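Local coordinates for N-acetylmuramoyl-L-alanine amidase amiD (Escherichia coli, PDB 3D2Y), which cleaves, with one bound zinc ion, the amide link between N-acetylmuramoyl groups and L-amino acids in cell-wall glycopeptides, at residues A[182-187]-A[254-259]; A[232-237]-A[248-253]. All blocks are in the same frame, centred on the assembly; numbering follows the deposited sequence.

Contact 1. Residues A[182-187]-A[254-259]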
# COMPACT_ATOMS: atom_id res chain seq x y z
N ALA A 182 14.63 -8.08 -11.92
CA ALA A 182 14.78 -9.54 -11.91
C ALA A 182 16.24 -10.01 -11.93
O ALA A 182 16.59 -10.96 -11.22
CB ALA A 182 14.01 -10.15 -13.05
N GLN A 183 17.08 -9.34 -12.71
CA GLN A 183 18.51 -9.67 -12.76
C GLN A 183 19.19 -9.39 -11.41
O GLN A 183 20.10 -10.12 -11.00
CB GLN A 183 19.23 -8.92 -13.89
CG GLN A 183 18.69 -9.21 -15.28
CD GLN A 183 19.20 -10.53 -15.85
OE1 GLN A 183 20.36 -10.65 -16.23
NE2 GLN A 183 18.31 -11.52 -15.92
N ARG A 184 18.74 -8.36 -10.70
CA ARG A 184 19.29 -8.07 -9.39
C ARG A 184 18.80 -9.06 -8.30
O ARG A 184 19.55 -9.39 -7.38
CB ARG A 184 19.06 -6.61 -9.00
CG ARG A 184 19.57 -5.61 -10.02
CD ARG A 184 21.08 -5.74 -10.26
NE ARG A 184 21.89 -5.41 -9.09
CZ ARG A 184 23.15 -5.81 -8.92
NH1 ARG A 184 23.74 -6.58 -9.83
NH2 ARG A 184 23.82 -5.47 -7.84
N VAL A 185 17.57 -9.56 -8.41
CA VAL A 185 17.06 -10.58 -7.49
C VAL A 185 17.90 -11.82 -7.65
O VAL A 185 18.36 -12.40 -6.66
CB VAL A 185 15.57 -10.93 -7.71
CG1 VAL A 185 15.17 -12.20 -6.92
CG2 VAL A 185 14.68 -9.77 -7.31
N ASN A 186 18.13 -12.20 -8.90
CA ASN A 186 19.07 -13.29 -9.24
C ASN A 186 20.51 -13.05 -8.74
O ASN A 186 21.18 -13.97 -8.28
CB ASN A 186 19.04 -13.58 -10.74
CG ASN A 186 17.89 -14.50 -11.13
OD1 ASN A 186 17.13 -14.22 -12.07
ND2 ASN A 186 17.75 -15.61 -10.41
N PHE A 187 20.96 -11.79 -8.80
CA PHE A 187 22.29 -11.47 -8.31
C PHE A 187 22.40 -11.72 -6.81
O PHE A 187 23.37 -12.34 -6.36
CB PHE A 187 22.71 -10.03 -8.68
CG PHE A 187 23.92 -9.54 -7.94
CD1 PHE A 187 25.20 -9.98 -8.30
CD2 PHE A 187 23.80 -8.65 -6.88
CE1 PHE A 187 26.33 -9.52 -7.61
CE2 PHE A 187 24.91 -8.21 -6.19
CZ PHE A 187 26.17 -8.63 -6.55
N LEU A 254 14.97 -4.67 -3.77
CA LEU A 254 14.18 -3.48 -3.39
C LEU A 254 14.95 -2.36 -2.68
O LEU A 254 14.84 -1.18 -3.07
CB LEU A 254 12.97 -3.88 -2.52
CG LEU A 254 11.88 -4.62 -3.30
CD1 LEU A 254 11.00 -5.32 -2.28
CD2 LEU A 254 11.09 -3.68 -4.24
N LEU A 255 15.76 -2.71 -1.69
CA LEU A 255 16.56 -1.74 -0.99
C LEU A 255 17.61 -1.05 -1.89
O LEU A 255 17.82 0.17 -1.84
CB LEU A 255 17.20 -2.36 0.26
CG LEU A 255 16.24 -2.53 1.44
CD1 LEU A 255 16.83 -3.53 2.47
CD2 LEU A 255 15.86 -1.17 2.08
N GLU A 256 18.26 -1.83 -2.73
CA GLU A 256 19.16 -1.29 -3.72
C GLU A 256 18.52 -0.26 -4.67
O GLU A 256 19.06 0.82 -4.94
CB GLU A 256 19.77 -2.47 -4.48
CG GLU A 256 20.66 -2.05 -5.61
CD GLU A 256 21.27 -3.23 -6.29
OE1 GLU A 256 22.38 -3.59 -5.91
OE2 GLU A 256 20.62 -3.83 -7.17
N LYS A 257 17.34 -0.60 -5.19
CA LYS A 257 16.65 0.24 -6.16
C LYS A 257 15.93 1.47 -5.58
O LYS A 257 15.96 2.55 -6.18
CB LYS A 257 15.71 -0.63 -6.99
CG LYS A 257 15.10 0.05 -8.23
CD LYS A 257 14.24 -0.93 -9.02
CE LYS A 257 13.51 -0.21 -10.15
NZ LYS A 257 12.51 -1.09 -10.88
N TYR A 258 15.31 1.32 -4.41
CA TYR A 258 14.43 2.37 -3.86
C TYR A 258 14.94 3.00 -2.56
O TYR A 258 14.41 4.02 -2.09
CB TYR A 258 13.04 1.81 -3.63
CG TYR A 258 12.40 1.30 -4.88
CD1 TYR A 258 11.83 2.19 -5.81
CD2 TYR A 258 12.36 -0.07 -5.16
CE1 TYR A 258 11.25 1.73 -7.01
CE2 TYR A 258 11.79 -0.54 -6.32
CZ TYR A 258 11.24 0.36 -7.25
OH TYR A 258 10.62 -0.10 -8.38
N GLY A 259 15.94 2.36 -1.94
CA GLY A 259 16.48 2.87 -0.70
C GLY A 259 15.50 2.80 0.46
O GLY A 259 14.53 2.01 0.44
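Arg184 lays the NE side of its guanidinium against the carboxylate of Glu256, and the two flat groups meet edge to edge. This is a bidentate, side-on salt bridge between two helices, 182-189 and 245-258, in the helical C-terminal part of AmiD. Arg184 NE points its hydrogen at Glu256 OE2, 2.8 Å away, with an N-H...O angle of 175°. Arg184 NH2 reaches Glu256 OE1 at 3.1 Å and is almost as straight. Each oxygen is met on its syn side. Both oxygens lie practically in the guanidinium plane, and the two planes are only 19° apart. Two bonds to two different oxygens limit how far either group can turn.

The two chains arrive by different routes. The extended Glu256 chain, CG anti to its backbone N (chi1 176°), carries the carboxylate out to the guanidinium edge. The Arg184 chain bends at chi2 and chi3, and the bends bring NE to face the glutamate. The aliphatic part of Arg184 therefore also runs close by, with CG 3.5 Å from Glu256 OE2. Glu256 OE1 has a second partner in Tyr188 OH, one residue past 182-187, so the same helix holds this oxygen twice.

The bridge sits at the surface, away from the zinc site. Beneath it, Val185 packs on Ala249 and Ala253 of the longer helix. Near the end of that helix, Lys257 NZ pairs with Asp181 and also bonds to Trp179 O, a further tie to the residues leading into 182-187. Phe187 closes one side of the arginine: its CD2 lies over a face of the Arg184 guanidinium, offset toward the rim, 3.1 Å above the plane.

Contact 2. Residues A[232-237]-A[248-253]; sequences MHFRPT and QAIAEA
Ile250 meets Phe234 and Arg235 in the buried packing of two consecutive helices joined by a loop, where the end of helix 220-234 lies beside helix 245-258. Along 248-253, Gln248 comes first and turns to other partners, with OE1 bonded to Arg192. Ala249 follows and rests on Tyr188 of helix 182-189.

Ile250 carries the contact with both of its branches. Ile250 CG2 stands anti to the backbone N and meets Phe234 CB at 3.8 Å. The other branch, extended at chi2 (169°), carries CD1 farther, to the point where the chain leaves the helix. There Ile250 CD1 lies 3.5 Å from Phe234 O and 3.6 Å from Arg235 CG. The arginine chain crosses the isoleucine at about a right angle. Cutting Ile250 back to an alanine would probably open a gap beside Phe234 CB and leave the methylenes of Arg235 without this apolar neighbour.

Ala251 then packs on Leu206 and Leu207 of helix 200-210, and Glu252 lies against Tyr188 and Leu206. The polar end of Arg235 leads away from Ile250: NE bonds to Leu238 O, and NH2 forms salt bridges with Asp244 and Glu246. The Phe234 ring also leads off, and His233 CD2 lies 3.4 Å above the Phe234 ring plane, over its centre.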
# COMPACT_ATOMS: atom_id res chain seq x y z
N MET A 232 3.29 -11.63 0.65
CA MET A 232 1.99 -11.37 0.00
C MET A 232 2.07 -10.29 -1.06
O MET A 232 1.41 -10.39 -2.08
CB MET A 232 0.87 -11.05 1.00
CG MET A 232 0.42 -12.22 1.84
SD MET A 232 -1.07 -11.84 2.77
CE MET A 232 -0.47 -10.77 4.06
N HIS A 233 2.94 -9.29 -0.84
CA HIS A 233 3.14 -8.19 -1.78
C HIS A 233 4.18 -8.58 -2.88
O HIS A 233 3.94 -8.36 -4.08
CB HIS A 233 3.56 -6.94 -0.98
CG HIS A 233 3.61 -5.65 -1.76
ND1 HIS A 233 3.40 -4.42 -1.17
CD2 HIS A 233 3.90 -5.41 -3.06
CE1 HIS A 233 3.55 -3.47 -2.08
NE2 HIS A 233 3.87 -4.05 -3.23
N PHE A 234 5.31 -9.16 -2.48
CA PHE A 234 6.49 -9.23 -3.33
C PHE A 234 6.93 -10.64 -3.69
O PHE A 234 7.79 -10.80 -4.56
CB PHE A 234 7.67 -8.45 -2.72
CG PHE A 234 7.46 -6.98 -2.61
CD1 PHE A 234 7.60 -6.17 -3.75
CD2 PHE A 234 7.16 -6.38 -1.38
CE1 PHE A 234 7.43 -4.81 -3.68
CE2 PHE A 234 6.97 -4.98 -1.31
CZ PHE A 234 7.13 -4.20 -2.48
N ARG A 235 6.33 -11.67 -3.06
CA ARG A 235 6.67 -13.07 -3.38
C ARG A 235 5.45 -13.95 -3.08
O ARG A 235 5.47 -14.79 -2.19
CB ARG A 235 7.91 -13.55 -2.61
CG ARG A 235 8.73 -14.66 -3.33
CD ARG A 235 8.12 -16.06 -3.22
NE ARG A 235 7.98 -16.46 -1.82
CZ ARG A 235 8.91 -17.11 -1.12
NH1 ARG A 235 8.69 -17.41 0.15
NH2 ARG A 235 10.06 -17.47 -1.68
N PRO A 236 4.35 -13.69 -3.79
CA PRO A 236 3.07 -14.29 -3.45
C PRO A 236 2.91 -15.77 -3.74
O PRO A 236 1.92 -16.35 -3.33
CB PRO A 236 2.08 -13.47 -4.27
CG PRO A 236 2.85 -12.90 -5.37
CD PRO A 236 4.24 -12.72 -4.89
N THR A 237 3.87 -16.37 -4.43
CA THR A 237 3.85 -17.83 -4.60
C THR A 237 3.98 -18.62 -3.28
O THR A 237 3.45 -19.74 -3.18
CB THR A 237 4.94 -18.31 -5.59
OG1 THR A 237 6.25 -17.95 -5.11
CG2 THR A 237 4.68 -17.69 -6.97
N GLN A 248 14.75 -12.87 0.93
CA GLN A 248 15.87 -12.02 1.22
C GLN A 248 16.39 -11.28 -0.04
O GLN A 248 16.65 -10.08 0.03
CB GLN A 248 17.01 -12.83 1.85
CG GLN A 248 18.24 -12.00 2.11
CD GLN A 248 19.42 -12.77 2.66
OE1 GLN A 248 19.75 -13.86 2.18
NE2 GLN A 248 20.09 -12.18 3.65
N ALA A 249 16.56 -11.99 -1.16
CA ALA A 249 17.10 -11.39 -2.39
C ALA A 249 16.19 -10.28 -2.92
O ALA A 249 16.66 -9.25 -3.41
CB ALA A 249 17.31 -12.44 -3.46
N ILE A 250 14.89 -10.50 -2.79
CA ILE A 250 13.89 -9.51 -3.21
C ILE A 250 14.01 -8.25 -2.37
O ILE A 250 14.07 -7.13 -2.92
CB ILE A 250 12.47 -10.14 -3.16
CG1 ILE A 250 12.34 -11.16 -4.33
CG2 ILE A 250 11.37 -9.06 -3.23
CD1 ILE A 250 11.08 -12.04 -4.23
N ALA A 251 14.10 -8.44 -1.05
CA ALA A 251 14.29 -7.35 -0.09
C ALA A 251 15.56 -6.59 -0.41
O ALA A 251 15.55 -5.37 -0.41
CB ALA A 251 14.35 -7.91 1.35
N GLU A 252 16.65 -7.33 -0.68
CA GLU A 252 17.94 -6.74 -1.03
C GLU A 252 17.90 -5.93 -2.31
O GLU A 252 18.49 -4.83 -2.37
CB GLU A 252 19.04 -7.81 -1.10
CG GLU A 252 19.46 -8.33 0.30
CD GLU A 252 20.50 -9.46 0.27
OE1 GLU A 252 20.29 -10.47 -0.45
OE2 GLU A 252 21.55 -9.32 0.95
N ALA A 253 17.21 -6.47 -3.33
CA ALA A 253 17.02 -5.77 -4.61
C ALA A 253 16.08 -4.55 -4.50
O ALA A 253 16.36 -3.49 -5.10
CB ALA A 253 16.54 -6.72 -5.68

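In the fold
Both contacts use helix 245-258, and their centres lie about 10 Å apart. Contact 1 ties its last turn to helix 182-189 at the surface. Contact 2 joins an earlier stretch of it to the end of helix 220-234 in the interior. The chemistry follows the place: a charged pair outside, aliphatic carbons inside. Along the chain, contact 2 is nested within the loop that contact 1 closes. The two also touch directly. Val185 CG1 lies 4.0 Å from Ile250 CG1, and Leu254 CD1 lies 3.8 Å from Phe234 CD1. Helix 245-258 is thus shared by both contacts, and helix 200-210 packs on it as well, away from the catalytic site.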